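PDB 3DWV: glutathione peroxidase-like protein from Trypanosoma brucei, which probably reduces hydroperoxides as a tryparedoxin-dependent peroxidase of the glutathione peroxidase family, captured here in its oxidized, disulfide form. Local coordinates for residues Val54-Tyr65 and Glu100-Lys110; Leu154-Phe165 and Ile174-Leu182. The protein carries 1 engineered substitution. One frame throughout, in Å; residues are numbered along the deposited sequence. Where two conformers were deposited one is given.

Overall arrangement
Contact 1 and contact 2 illustrate how a thioredoxin-type fold places its redox site at one end of the sheet, away from its closing hairpin and helix. They follow one another in series along the chain, 54-65 with 100-110 first and 154-165 with 174-182 afterwards, and lie on opposite sides of the chain's centre, their own centres about 26 Å apart and their nearest atoms about 8 Å. A four-stranded mixed sheet connects them: contact 1 begins at the end of strand 49-54, whose other neighbour beside 81-86 is strand 152-155, the first strand of contact 2. Helix 64-75 starts in contact 1 and packs against Ile174 of helix 171-181. The disulfide forms at the surface.

Contact 1: Val54-Tyr65 and Glu100-Lys110; sequences VASKCGYTKGGY and EIKEFVCTKFK
Cys58 and Cys106 are joined by a disulfide, SG to SG 2.0 Å, and the two loops that carry them meet around it. Its chi3 of 106° turns the two CB-SG bonds roughly at right angles. Glu100, in helix 100-103, leans its CG and carboxylate on Cys58, with CG 3.6 Å from Cys58 SG, while Ile101 CD1 touches both this sulfur and Ser56 CB. Beside the disulfide the backbones pair once, as an antiparallel hydrogen-bonded bridge: Lys57 N donates to Thr107 O (2.7 Å), and Thr107 N returns the bond to Lys57 O.

Lys57 can be followed outward. Lys57 CB lies 3.7 Å from Thr107 O; CG and CD run on straight, CG anti to the backbone N (chi1 176°), and a bend at chi3 (63°) brings CE alongside Thr107 OG1 at 3.2 Å. Lys57 NZ ends 3.8 Å from Lys110 NZ. One water accepts from Lys57 NZ and also bonds Thr107 OG1; another accepts from Lys110 NZ and, weakly, from Lys57 NZ while donating to Lys108 O, which probably eases the meeting of like charges.

At the other end Phe109 packs toward the sheet, its CD2 3.8 Å from Val54 CG2, with Val54 CB over one ring face, toward its rim; Ile115 touches it too.

Cys58 is the predicted active-site residue. Its sulfur is tied up in the disulfide, so the site is in the oxidized state, and reduction, presumably by tryparedoxin, would be needed before Cys58 could react with peroxide again.

Contact 2: Leu154-Phe165 and Ile174-Leu182; sequences LIDRDGVPVERF and IEEKLIPLL
Phe165 presents one ring face to Ile174, whose CG1 stands almost over the ring centre in a CH-pi contact, 3.7 Å from the centroid and 6° off the normal. The ring edge takes Lys177 CG, 3.7 Å from Phe165 CZ, with Leu154 CB also in the plane. A second flat group, the Arg157 guanidinium, lies with one face under the carbonyl of Leu181: Arg157 CZ is 3.2 Å from Leu181 O, which sits above the plane, so no hydrogen bond forms, although the positive charge and the carbonyl dipole may attract.

Between them Leu154 carries the apolar centre. Leu154 turns CG away from the backbone N (chi1 -173°), which points CD2 at Leu181 CD1, tip to tip, and presses the same methyl tightly on Lys177 CB at 3.5 Å. Glu163 crosses Lys177 at about a right angle, Glu163 OE2 lying 3.6 Å from Lys177 CD.

Asp156 shapes the hairpin turn: OD1 accepts from Asp158 N, an Asx turn, and from Val160 N through the opposite face of the carboxylate. Val162 and Glu163 both face Leu154 in a classic beta bulge. A beta hairpin covered by a C-terminal helix, here nearly antiparallel to strand 161-165 (159°), is the closing element of the thioredoxin fold.

Contact 1: Val54-Tyr65 and Glu100-Lys110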
loop_
_atom_site.group_PDB
_atom_site.type_symbol
_atom_site.label_atom_id
_atom_site.label_comp_id
_atom_site.label_asym_id
_atom_site.label_seq_id
_atom_site.Cartn_x
_atom_site.Cartn_y
_atom_site.Cartn_z
ATOM N N VAL A 54 -3.418 -3.737 2.986
ATOM C CA VAL A 54 -4.830 -4.190 2.985
ATOM C C VAL A 54 -4.955 -5.200 4.108
ATOM O O VAL A 54 -3.995 -5.514 4.850
ATOM C CB VAL A 54 -5.234 -4.738 1.604
ATOM C CG1 VAL A 54 -4.982 -3.697 0.485
ATOM C CG2 VAL A 54 -4.447 -5.998 1.263
ATOM N N ALA A 55 -6.131 -5.742 4.238
ATOM C CA ALA A 55 -6.410 -6.746 5.268
ATOM C C ALA A 55 -7.641 -7.543 4.804
ATOM O O ALA A 55 -8.197 -7.193 3.753
ATOM C CB ALA A 55 -6.602 -6.106 6.636
ATOM N N SER A 56 -8.071 -8.566 5.510
ATOM C CA SER A 56 -9.250 -9.335 5.110
ATOM C C SER A 56 -10.489 -8.463 4.926
ATOM O O SER A 56 -10.602 -7.387 5.552
ATOM C CB SER A 56 -9.568 -10.356 6.205
ATOM O OG SER A 56 -8.565 -11.364 6.211
ATOM N N LYS A 57 -11.411 -8.942 4.105
ATOM C CA LYS A 57 -12.616 -8.188 3.760
ATOM C C LYS A 57 -13.642 -8.336 4.881
ATOM O O LYS A 57 -14.223 -9.421 4.997
ATOM C CB LYS A 57 -13.203 -8.659 2.425
ATOM C CG LYS A 57 -14.515 -7.968 2.089
ATOM C CD LYS A 57 -15.093 -8.466 0.760
ATOM C CE LYS A 57 -15.428 -9.948 0.809
ATOM N NZ LYS A 57 -16.063 -10.351 -0.509
ATOM N N CYS A 58 -13.880 -7.259 5.642
ATOM C CA CYS A 58 -14.905 -7.339 6.666
ATOM C C CYS A 58 -16.203 -6.649 6.245
ATOM O O CYS A 58 -17.236 -6.910 6.842
ATOM C CB CYS A 58 -14.429 -6.721 7.990
ATOM S SG CYS A 58 -12.894 -7.477 8.606
ATOM N N GLY A 59 -16.126 -5.773 5.248
ATOM C CA GLY A 59 -17.301 -5.150 4.656
ATOM C C GLY A 59 -17.045 -3.684 4.377
ATOM O O GLY A 59 -17.839 -3.034 3.657
ATOM N N TYR A 60 -16.046 -3.019 4.992
ATOM C CA TYR A 60 -15.827 -1.583 4.952
ATOM C C TYR A 60 -14.348 -1.263 4.742
ATOM O O TYR A 60 -13.541 -1.939 5.387
ATOM C CB TYR A 60 -16.338 -0.856 6.250
ATOM C CG TYR A 60 -17.818 -1.227 6.356
ATOM C CD1 TYR A 60 -18.839 -0.645 5.613
ATOM C CD2 TYR A 60 -18.148 -2.288 7.190
ATOM C CE1 TYR A 60 -20.180 -1.051 5.729
ATOM C CE2 TYR A 60 -19.473 -2.713 7.322
ATOM C CZ TYR A 60 -20.466 -2.090 6.612
ATOM O OH TYR A 60 -21.755 -2.545 6.737
ATOM N N THR A 61 -14.024 -0.294 3.870
ATOM C CA THR A 61 -12.630 0.163 3.718
ATOM C C THR A 61 -12.558 1.685 3.742
ATOM O O THR A 61 -11.528 2.259 3.344
ATOM C CB THR A 61 -12.012 -0.396 2.416
ATOM O OG1 THR A 61 -12.719 0.093 1.266
ATOM C CG2 THR A 61 -12.105 -1.928 2.301
ATOM N N LYS A 62 -13.590 2.467 4.112
ATOM C CA LYS A 62 -13.533 3.931 4.025
ATOM C C LYS A 62 -13.399 4.490 2.596
ATOM O O LYS A 62 -12.934 5.627 2.285
ATOM C CB LYS A 62 -12.391 4.487 4.881
ATOM C CG LYS A 62 -12.335 3.917 6.272
ATOM C CD LYS A 62 -11.352 4.627 7.175
ATOM C CE LYS A 62 -11.503 4.212 8.627
ATOM N NZ LYS A 62 -12.827 4.549 9.230
ATOM N N GLY A 63 -13.820 3.642 1.666
ATOM C CA GLY A 63 -13.740 3.960 0.235
ATOM C C GLY A 63 -12.483 3.468 -0.436
ATOM O O GLY A 63 -12.327 3.606 -1.640
ATOM N N GLY A 64 -11.506 2.921 0.292
ATOM C CA GLY A 64 -10.199 2.536 -0.213
ATOM C C GLY A 64 -10.236 1.481 -1.288
ATOM O O GLY A 64 -9.549 1.636 -2.324
ATOM N N TYR A 65 -11.037 0.422 -1.075
ATOM C CA TYR A 65 -11.176 -0.527 -2.175
ATOM C C TYR A 65 -11.643 0.118 -3.478
ATOM O O TYR A 65 -11.167 -0.206 -4.595
ATOM C CB TYR A 65 -12.195 -1.624 -1.795
ATOM C CG TYR A 65 -12.532 -2.543 -2.957
ATOM C CD1 TYR A 65 -11.699 -3.633 -3.202
ATOM C CD2 TYR A 65 -13.644 -2.398 -3.802
ATOM C CE1 TYR A 65 -11.962 -4.509 -4.245
ATOM C CE2 TYR A 65 -13.890 -3.253 -4.838
ATOM C CZ TYR A 65 -13.039 -4.312 -5.055
ATOM O OH TYR A 65 -13.346 -5.142 -6.090
ATOM N N GLU A 100 -11.618 -6.326 15.277
ATOM C CA GLU A 100 -12.530 -6.504 14.150
ATOM C C GLU A 100 -12.496 -7.915 13.574
ATOM O O GLU A 100 -13.528 -8.496 13.257
ATOM C CB GLU A 100 -12.172 -5.514 13.039
ATOM C CG GLU A 100 -13.014 -5.704 11.789
ATOM C CD GLU A 100 -12.807 -4.530 10.844
ATOM O OE1 GLU A 100 -11.635 -4.126 10.683
ATOM O OE2 GLU A 100 -13.811 -4.048 10.300
ATOM N N ILE A 101 -11.304 -8.499 13.400
ATOM C CA ILE A 101 -11.284 -9.858 12.833
ATOM C C ILE A 101 -11.562 -10.874 13.907
ATOM O O ILE A 101 -11.821 -12.044 13.656
ATOM C CB ILE A 101 -9.954 -10.060 12.092
ATOM C CG1 ILE A 101 -9.816 -8.929 11.059
ATOM C CG2 ILE A 101 -9.832 -11.445 11.509
ATOM C CD1 ILE A 101 -9.980 -9.292 9.608
ATOM N N LYS A 102 -11.561 -10.433 15.176
ATOM C CA LYS A 102 -11.919 -11.427 16.196
ATOM C C LYS A 102 -13.437 -11.503 16.328
ATOM O O LYS A 102 -14.012 -12.593 16.452
ATOM C CB LYS A 102 -11.235 -11.107 17.517
ATOM C CG LYS A 102 -11.863 -9.981 18.313
ATOM C CD LYS A 102 -12.238 -10.386 19.729
ATOM C CE LYS A 102 -12.276 -9.196 20.676
ATOM N NZ LYS A 102 -13.636 -8.602 20.751
ATOM N N GLU A 103 -14.087 -10.344 16.294
ATOM C CA GLU A 103 -15.517 -10.197 16.487
ATOM C C GLU A 103 -16.328 -10.642 15.290
ATOM O O GLU A 103 -17.417 -11.214 15.410
ATOM C CB GLU A 103 -15.840 -8.715 16.792
ATOM C CG GLU A 103 -17.197 -8.530 17.419
ATOM C CD GLU A 103 -17.625 -7.151 17.848
ATOM O OE1 GLU A 103 -16.820 -6.193 17.833
ATOM O OE2 GLU A 103 -18.819 -7.006 18.215
ATOM N N PHE A 104 -15.852 -10.334 14.104
ATOM C CA PHE A 104 -16.653 -10.525 12.894
ATOM C C PHE A 104 -16.015 -11.471 11.889
ATOM O O PHE A 104 -14.822 -11.742 11.767
ATOM C CB PHE A 104 -16.852 -9.128 12.291
ATOM C CG PHE A 104 -17.518 -8.118 13.213
ATOM C CD1 PHE A 104 -18.833 -8.314 13.601
ATOM C CD2 PHE A 104 -16.857 -6.999 13.663
ATOM C CE1 PHE A 104 -19.476 -7.400 14.428
ATOM C CE2 PHE A 104 -17.463 -6.080 14.502
ATOM C CZ PHE A 104 -18.783 -6.279 14.887
ATOM N N VAL A 105 -16.876 -12.030 11.044
ATOM C CA VAL A 105 -16.407 -12.818 9.906
ATOM C C VAL A 105 -15.849 -11.859 8.871
ATOM O O VAL A 105 -16.485 -10.867 8.472
ATOM C CB VAL A 105 -17.546 -13.704 9.384
ATOM C CG1 VAL A 105 -17.232 -14.382 8.055
ATOM C CG2 VAL A 105 -17.865 -14.766 10.430
ATOM N N CYS A 106 -14.621 -12.160 8.462
ATOM C CA CYS A 106 -13.994 -11.372 7.409
ATOM C C CYS A 106 -13.371 -12.366 6.448
ATOM O O CYS A 106 -12.756 -13.303 6.969
ATOM C CB CYS A 106 -12.923 -10.442 7.966
ATOM S SG CYS A 106 -13.539 -9.314 9.236
ATOM N N THR A 107 -13.497 -12.182 5.151
ATOM C CA THR A 107 -12.999 -13.226 4.253
ATOM C C THR A 107 -11.777 -12.760 3.478
ATOM O O THR A 107 -11.306 -11.606 3.530
ATOM C CB THR A 107 -14.170 -13.600 3.328
ATOM O OG1 THR A 107 -14.516 -12.414 2.579
ATOM C CG2 THR A 107 -15.424 -14.009 4.062
ATOM N N LYS A 108 -11.178 -13.692 2.736
ATOM C CA LYS A 108 -9.957 -13.415 1.985
ATOM C C LYS A 108 -10.111 -12.204 1.079
ATOM O O LYS A 108 -11.028 -12.138 0.284
ATOM C CB LYS A 108 -9.577 -14.636 1.114
ATOM C CG LYS A 108 -8.269 -14.387 0.389
ATOM C CD LYS A 108 -7.969 -15.401 -0.718
ATOM C CE LYS A 108 -6.478 -15.417 -1.032
ATOM N NZ LYS A 108 -5.925 -16.772 -1.374
ATOM N N PHE A 109 -9.224 -11.235 1.169
ATOM C CA PHE A 109 -9.129 -10.133 0.251
ATOM C C PHE A 109 -8.876 -10.594 -1.196
ATOM O O PHE A 109 -8.000 -11.459 -1.369
ATOM C CB PHE A 109 -7.974 -9.213 0.678
ATOM C CG PHE A 109 -7.981 -7.967 -0.204
ATOM C CD1 PHE A 109 -9.081 -7.097 -0.165
ATOM C CD2 PHE A 109 -6.945 -7.698 -1.075
ATOM C CE1 PHE A 109 -9.114 -5.973 -0.965
ATOM C CE2 PHE A 109 -6.973 -6.528 -1.832
ATOM C CZ PHE A 109 -8.048 -5.673 -1.794
ATOM N N LYS A 110 -9.660 -9.990 -2.088
ATOM C CA LYS A 110 -9.574 -10.209 -3.532
ATOM C C LYS A 110 -9.620 -8.902 -4.309
ATOM O O LYS A 110 -10.385 -7.989 -3.987
ATOM C CB LYS A 110 -10.745 -11.066 -4.060
ATOM C CG LYS A 110 -10.791 -12.500 -3.549
ATOM C CD LYS A 110 -11.930 -13.326 -4.091
ATOM C CE LYS A 110 -13.327 -12.791 -4.130
ATOM N NZ LYS A 110 -14.061 -12.562 -2.857
HETATM O O HOH W 1 -15.633 -13.410 0.001
HETATM O O HOH W 2 -12.904 -10.541 -1.242
HETATM O O HOH W 3 -18.436 -8.749 8.626
#

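Contact 2: Leu154-Phe165 and Ile174-Leu182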
loop_
_atom_site.group_PDB
_atom_site.type_symbol
_atom_site.label_atom_id
_atom_site.label_comp_id
_atom_site.label_asym_id
_atom_site.label_seq_id
_atom_site.Cartn_x
_atom_site.Cartn_y
_atom_site.Cartn_z
ATOM N N LEU A 154 1.864 7.040 -2.904
ATOM C CA LEU A 154 2.102 7.304 -4.321
ATOM C C LEU A 154 3.610 7.376 -4.605
ATOM O O LEU A 154 4.340 8.107 -3.923
ATOM C CB LEU A 154 1.446 8.600 -4.733
ATOM C CG LEU A 154 1.456 8.952 -6.209
ATOM C CD1 LEU A 154 0.731 7.972 -7.117
ATOM C CD2 LEU A 154 0.789 10.329 -6.365
ATOM N N ILE A 155 4.029 6.582 -5.573
ATOM C CA ILE A 155 5.428 6.405 -5.933
ATOM C C ILE A 155 5.680 7.038 -7.313
ATOM O O ILE A 155 4.867 6.800 -8.248
ATOM C CB ILE A 155 5.729 4.904 -6.004
ATOM C CG1 ILE A 155 5.227 4.122 -4.770
ATOM C CG2 ILE A 155 7.212 4.708 -6.288
ATOM C CD1 ILE A 155 5.731 4.627 -3.433
ATOM N N ASP A 156 6.736 7.813 -7.491
ATOM C CA ASP A 156 6.972 8.445 -8.809
ATOM C C ASP A 156 7.659 7.499 -9.785
ATOM O O ASP A 156 7.882 6.325 -9.479
ATOM C CB ASP A 156 7.666 9.790 -8.611
ATOM C CG ASP A 156 9.118 9.734 -8.213
ATOM O OD1 ASP A 156 9.711 8.638 -8.265
ATOM O OD2 ASP A 156 9.750 10.766 -7.824
ATOM N N ARG A 157 7.989 7.994 -10.983
ATOM C CA ARG A 157 8.653 7.307 -12.064
ATOM C C ARG A 157 10.009 6.717 -11.674
ATOM O O ARG A 157 10.406 5.728 -12.319
ATOM C CB ARG A 157 8.894 8.203 -13.299
ATOM C CG ARG A 157 7.790 9.174 -13.670
ATOM C CD ARG A 157 7.962 9.878 -15.014
ATOM N NE ARG A 157 7.401 11.213 -15.143
ATOM C CZ ARG A 157 6.646 11.794 -16.058
ATOM N NH1 ARG A 157 6.226 11.155 -17.146
ATOM N NH2 ARG A 157 6.258 13.075 -15.935
ATOM N N ASP A 158 10.687 7.278 -10.678
ATOM C CA ASP A 158 11.967 6.864 -10.137
ATOM C C ASP A 158 11.874 5.917 -8.930
ATOM O O ASP A 158 12.909 5.566 -8.334
ATOM C CB ASP A 158 12.801 8.067 -9.668
ATOM C CG ASP A 158 13.102 9.040 -10.779
ATOM O OD1 ASP A 158 13.467 8.558 -11.871
ATOM O OD2 ASP A 158 12.966 10.264 -10.560
ATOM N N GLY A 159 10.682 5.513 -8.530
ATOM C CA GLY A 159 10.452 4.671 -7.372
ATOM C C GLY A 159 10.497 5.385 -6.047
ATOM O O GLY A 159 10.612 4.785 -4.975
ATOM N N VAL A 160 10.431 6.713 -6.035
ATOM C CA VAL A 160 10.420 7.489 -4.797
ATOM C C VAL A 160 9.015 7.796 -4.274
ATOM O O VAL A 160 8.168 8.256 -5.059
ATOM C CB VAL A 160 11.142 8.829 -5.047
ATOM C CG1 VAL A 160 11.416 9.542 -3.743
ATOM C CG2 VAL A 160 12.423 8.597 -5.841
ATOM N N PRO A 161 8.722 7.541 -3.004
ATOM C CA PRO A 161 7.434 7.865 -2.368
ATOM C C PRO A 161 7.234 9.382 -2.291
ATOM O O PRO A 161 8.107 10.008 -1.686
ATOM C CB PRO A 161 7.558 7.308 -0.952
ATOM C CG PRO A 161 8.713 6.352 -1.013
ATOM C CD PRO A 161 9.653 6.876 -2.057
ATOM N N VAL A 162 6.156 9.892 -2.884
ATOM C CA VAL A 162 5.952 11.340 -2.960
ATOM C C VAL A 162 4.687 11.793 -2.255
ATOM O O VAL A 162 4.548 12.990 -1.972
ATOM C CB VAL A 162 5.949 11.780 -4.433
ATOM C CG1 VAL A 162 7.384 11.638 -4.956
ATOM C CG2 VAL A 162 4.986 11.000 -5.308
ATOM N N GLU A 163 3.747 10.917 -1.953
ATOM C CA GLU A 163 2.571 11.268 -1.153
ATOM C C GLU A 163 2.128 10.056 -0.331
ATOM O O GLU A 163 2.295 8.900 -0.777
ATOM C CB GLU A 163 1.372 11.731 -1.994
ATOM C CG GLU A 163 1.648 12.736 -3.086
ATOM C CD GLU A 163 1.850 14.170 -2.649
ATOM O OE1 GLU A 163 1.467 14.525 -1.505
ATOM O OE2 GLU A 163 2.395 14.948 -3.482
ATOM N N ARG A 164 1.543 10.320 0.825
ATOM C CA ARG A 164 0.872 9.322 1.654
ATOM C C ARG A 164 -0.617 9.726 1.660
ATOM O O ARG A 164 -0.893 10.899 1.979
ATOM C CB ARG A 164 1.338 9.236 3.115
ATOM C CG ARG A 164 0.710 8.123 3.931
ATOM C CD ARG A 164 0.754 8.232 5.441
ATOM N NE ARG A 164 2.073 7.917 5.932
ATOM C CZ ARG A 164 2.365 7.249 7.050
ATOM N NH1 ARG A 164 1.441 6.790 7.877
ATOM N NH2 ARG A 164 3.641 7.053 7.316
ATOM N N PHE A 165 -1.502 8.797 1.347
ATOM C CA PHE A 165 -2.940 9.077 1.406
ATOM C C PHE A 165 -3.643 8.254 2.475
ATOM O O PHE A 165 -3.375 7.051 2.580
ATOM C CB PHE A 165 -3.621 8.788 0.065
ATOM C CG PHE A 165 -3.138 9.745 -1.035
ATOM C CD1 PHE A 165 -3.654 11.017 -1.156
ATOM C CD2 PHE A 165 -2.178 9.326 -1.948
ATOM C CE1 PHE A 165 -3.220 11.883 -2.155
ATOM C CE2 PHE A 165 -1.737 10.193 -2.944
ATOM C CZ PHE A 165 -2.250 11.475 -3.073
ATOM N N ILE A 174 -6.286 12.093 -5.390
ATOM C CA ILE A 174 -5.100 11.299 -5.749
ATOM C C ILE A 174 -4.724 11.668 -7.171
ATOM O O ILE A 174 -3.553 11.857 -7.480
ATOM C CB ILE A 174 -5.377 9.803 -5.505
ATOM C CG1 ILE A 174 -5.586 9.443 -4.036
ATOM C CG2 ILE A 174 -4.250 8.954 -6.056
ATOM C CD1 ILE A 174 -5.645 7.976 -3.661
ATOM N N GLU A 175 -5.705 11.807 -8.052
ATOM C CA GLU A 175 -5.470 12.296 -9.407
ATOM C C GLU A 175 -4.710 13.619 -9.467
ATOM O O GLU A 175 -3.839 13.772 -10.346
ATOM C CB GLU A 175 -6.834 12.422 -10.125
ATOM C CG GLU A 175 -7.325 11.074 -10.628
ATOM C CD GLU A 175 -8.612 11.205 -11.420
ATOM O OE1 GLU A 175 -9.390 12.177 -11.208
ATOM O OE2 GLU A 175 -8.868 10.334 -12.271
ATOM N N GLU A 176 -4.980 14.586 -8.584
ATOM C CA GLU A 176 -4.224 15.844 -8.566
ATOM C C GLU A 176 -2.709 15.605 -8.581
ATOM O O GLU A 176 -1.957 16.288 -9.279
ATOM C CB GLU A 176 -4.566 16.684 -7.340
ATOM C CG GLU A 176 -6.020 16.858 -6.993
ATOM C CD GLU A 176 -6.869 17.379 -8.134
ATOM O OE1 GLU A 176 -7.402 16.563 -8.926
ATOM O OE2 GLU A 176 -7.029 18.611 -8.254
ATOM N N LYS A 177 -2.262 14.608 -7.815
ATOM C CA LYS A 177 -0.860 14.224 -7.729
ATOM C C LYS A 177 -0.437 13.257 -8.841
ATOM O O LYS A 177 0.672 13.347 -9.417
ATOM C CB LYS A 177 -0.546 13.530 -6.403
ATOM C CG LYS A 177 -0.947 14.249 -5.131
ATOM C CD LYS A 177 -0.669 15.738 -5.217
ATOM C CE LYS A 177 -1.015 16.404 -3.877
ATOM N NZ LYS A 177 -1.142 17.865 -4.052
ATOM N N LEU A 178 -1.277 12.274 -9.157
ATOM C CA LEU A 178 -0.905 11.219 -10.105
ATOM C C LEU A 178 -0.859 11.668 -11.563
ATOM O O LEU A 178 0.025 11.242 -12.323
ATOM C CB LEU A 178 -1.898 10.082 -9.955
ATOM C CG LEU A 178 -1.852 8.929 -10.952
ATOM C CD1 LEU A 178 -0.515 8.212 -10.922
ATOM C CD2 LEU A 178 -2.978 7.938 -10.647
ATOM N N ILE A 179 -1.797 12.474 -12.008
ATOM C CA ILE A 179 -1.817 12.807 -13.457
ATOM C C ILE A 179 -0.558 13.485 -13.931
ATOM O O ILE A 179 -0.041 13.117 -15.001
ATOM C CB ILE A 179 -3.095 13.661 -13.712
ATOM C CG1 ILE A 179 -4.365 12.776 -13.650
ATOM C CG2 ILE A 179 -2.960 14.520 -14.950
ATOM C CD1 ILE A 179 -5.643 13.583 -13.670
ATOM N N PRO A 180 -0.017 14.470 -13.215
ATOM C CA PRO A 180 1.279 14.991 -13.631
ATOM C C PRO A 180 2.355 13.901 -13.673
ATOM O O PRO A 180 3.302 14.095 -14.459
ATOM C CB PRO A 180 1.631 15.980 -12.516
ATOM C CG PRO A 180 0.312 16.411 -11.955
ATOM C CD PRO A 180 -0.539 15.189 -12.044
ATOM N N LEU A 181 2.291 12.841 -12.882
ATOM C CA LEU A 181 3.327 11.817 -12.868
ATOM C C LEU A 181 3.189 10.922 -14.069
ATOM O O LEU A 181 4.147 10.387 -14.573
ATOM C CB LEU A 181 3.174 10.924 -11.633
ATOM C CG LEU A 181 3.703 11.629 -10.377
ATOM C CD1 LEU A 181 3.438 10.795 -9.137
ATOM C CD2 LEU A 181 5.183 11.954 -10.552
ATOM N N LEU A 182 1.915 10.820 -14.486
ATOM C CA LEU A 182 1.700 10.084 -15.725
ATOM C C LEU A 182 2.195 10.927 -16.905
ATOM O O LEU A 182 2.779 10.379 -17.826
ATOM C CB LEU A 182 0.219 9.737 -15.878
ATOM C CG LEU A 182 -0.261 8.709 -14.839
ATOM C CD1 LEU A 182 -1.718 9.043 -14.515
ATOM C CD2 LEU A 182 -0.024 7.305 -15.351
#